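Rhino (Drosophila melanogaster, PDB 5XYV) probably acts in the germline piRNA pathway, its chromoshadow domain dimerising and binding Deadlock to help specify piRNA clusters. Local coordinates at residues I56-F59 with E60-R63. Residues are numbered along the deposited sequence; the frame is centred on the assembly and turned at random.
Sequences IKYF and ESLR
One face of the Y58 ring is covered by L62, whose CG stands 4.2 Å above the ring plane, offset toward the rim. With Y58 CG anti to the backbone N (chi1 168°), the ring swings toward the C-terminal end of the helix and meets L62. A forked leucine fits here: L62 CD1 touches Y58 CE2 (3.7 Å) and, obliquely, F59 CD1 (4.1 Å), while L62 CD2 lies by Y58 CZ and OH. S61, its OG set between its own backbone N and carbonyl carbon (chi1 70°), folds back to donate a 2.6 Å hydrogen bond from OG to Y58 O. The helix keeps its regular bond from E60 N to I56 O (2.9 Å), then ends in a tighter turn, L62 N bonding to F59 O three residues back (3.2 Å), the donor well above the carbonyl plane. E60 crosses I56, with E60 OE2 3.5 Å from I56 CG2, and its carboxylate reaches K48 of the second subunit in a salt bridge. Apolar I56 and F59 suit the buried dimer side, packing on I56 and stacking on F59 of that subunit. R63 pairs antiparallel with a Deadlock strand. This is the C-terminal helix of a chromoshadow domain, which takes part in the dimer interface and leads into the Deadlock-pairing strand.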
loop_
_atom_site.group_PDB
_atom_site.type_symbol
_atom_site.label_atom_id
_atom_site.label_comp_id
_atom_site.label_asym_id
_atom_site.label_seq_id
_atom_site.Cartn_x
_atom_site.Cartn_y
_atom_site.Cartn_z
ATOM N N ILE B 56 -6.278 -3.578 1.187
ATOM C CA ILE B 56 -5.004 -4.265 1.314
ATOM C C ILE B 56 -4.716 -5.098 0.062
ATOM O O ILE B 56 -3.578 -5.130 -0.424
ATOM C CB ILE B 56 -4.982 -5.158 2.571
ATOM C CG1 ILE B 56 -4.933 -4.293 3.827
ATOM C CG2 ILE B 56 -3.807 -6.113 2.559
ATOM C CD1 ILE B 56 -5.146 -5.070 5.103
ATOM N N LYS B 57 -5.744 -5.739 -0.486
ATOM C CA LYS B 57 -5.536 -6.546 -1.684
ATOM C C LYS B 57 -5.203 -5.673 -2.884
ATOM O O LYS B 57 -4.435 -6.078 -3.746
ATOM C CB LYS B 57 -6.755 -7.429 -1.983
ATOM C CG LYS B 57 -6.355 -8.846 -2.412
ATOM C CD LYS B 57 -7.506 -9.649 -3.028
ATOM C CE LYS B 57 -8.764 -9.615 -2.159
ATOM N NZ LYS B 57 -8.568 -10.237 -0.810
ATOM N N TYR B 58 -5.781 -4.477 -2.936
ATOM C CA TYR B 58 -5.441 -3.526 -3.988
ATOM C C TYR B 58 -3.982 -3.118 -3.898
ATOM O O TYR B 58 -3.303 -3.044 -4.910
ATOM C CB TYR B 58 -6.329 -2.275 -3.930
ATOM C CG TYR B 58 -5.808 -1.168 -4.830
ATOM C CD1 TYR B 58 -6.036 -1.194 -6.194
ATOM C CD2 TYR B 58 -5.072 -0.108 -4.311
ATOM C CE1 TYR B 58 -5.544 -0.202 -7.025
ATOM C CE2 TYR B 58 -4.574 0.881 -5.127
ATOM C CZ TYR B 58 -4.820 0.836 -6.484
ATOM O OH TYR B 58 -4.337 1.833 -7.301
ATOM N N PHE B 59 -3.516 -2.818 -2.693
ATOM C CA PHE B 59 -2.108 -2.470 -2.517
ATOM C C PHE B 59 -1.184 -3.644 -2.892
ATOM O O PHE B 59 -0.126 -3.434 -3.471
ATOM C CB PHE B 59 -1.830 -2.014 -1.086
ATOM C CG PHE B 59 -2.263 -0.613 -0.812
ATOM C CD1 PHE B 59 -1.761 0.441 -1.576
ATOM C CD2 PHE B 59 -3.155 -0.332 0.216
ATOM C CE1 PHE B 59 -2.158 1.753 -1.336
ATOM C CE2 PHE B 59 -3.554 0.984 0.479
ATOM C CZ PHE B 59 -3.054 2.025 -0.301
ATOM N N GLU B 60 -1.600 -4.869 -2.573
ATOM C CA GLU B 60 -0.828 -6.061 -2.930
ATOM C C GLU B 60 -0.675 -6.198 -4.444
ATOM O O GLU B 60 0.329 -6.714 -4.914
ATOM C CB GLU B 60 -1.479 -7.333 -2.364
ATOM C CG GLU B 60 -1.241 -7.593 -0.889
ATOM C CD GLU B 60 -1.945 -8.866 -0.402
ATOM O OE1 GLU B 60 -1.521 -9.976 -0.809
ATOM O OE2 GLU B 60 -2.924 -8.764 0.382
ATOM N N SER B 61 -1.667 -5.730 -5.201
ATOM C CA SER B 61 -1.670 -5.887 -6.656
ATOM C C SER B 61 -0.682 -4.923 -7.319
ATOM O O SER B 61 -0.257 -5.137 -8.457
ATOM C CB SER B 61 -3.072 -5.652 -7.231
ATOM O OG SER B 61 -3.442 -4.281 -7.149
ATOM N N LEU B 62 -0.339 -3.849 -6.613
ATOM C CA LEU B 62 0.586 -2.854 -7.150
ATOM C C LEU B 62 2.012 -3.386 -7.110
ATOM O O LEU B 62 2.306 -4.299 -6.338
ATOM C CB LEU B 62 0.472 -1.551 -6.360
ATOM C CG LEU B 62 -0.908 -0.893 -6.396
ATOM C CD1 LEU B 62 -0.929 0.379 -5.559
ATOM C CD2 LEU B 62 -1.321 -0.601 -7.829
ATOM N N ARG B 63 2.894 -2.844 -7.947
ATOM C CA ARG B 63 4.305 -3.220 -7.871
ATOM C C ARG B 63 5.041 -2.347 -6.854
ATOM O O ARG B 63 5.153 -1.125 -7.031
ATOM C CB ARG B 63 4.971 -3.129 -9.246
ATOM C CG ARG B 63 4.910 -4.436 -10.035
ATOM C CD ARG B 63 4.215 -4.249 -11.378
ATOM N NE ARG B 63 5.101 -4.506 -12.509
ATOM C CZ ARG B 63 4.829 -4.165 -13.765
ATOM N NH1 ARG B 63 3.693 -3.544 -14.056
ATOM N NH2 ARG B 63 5.697 -4.442 -14.731
#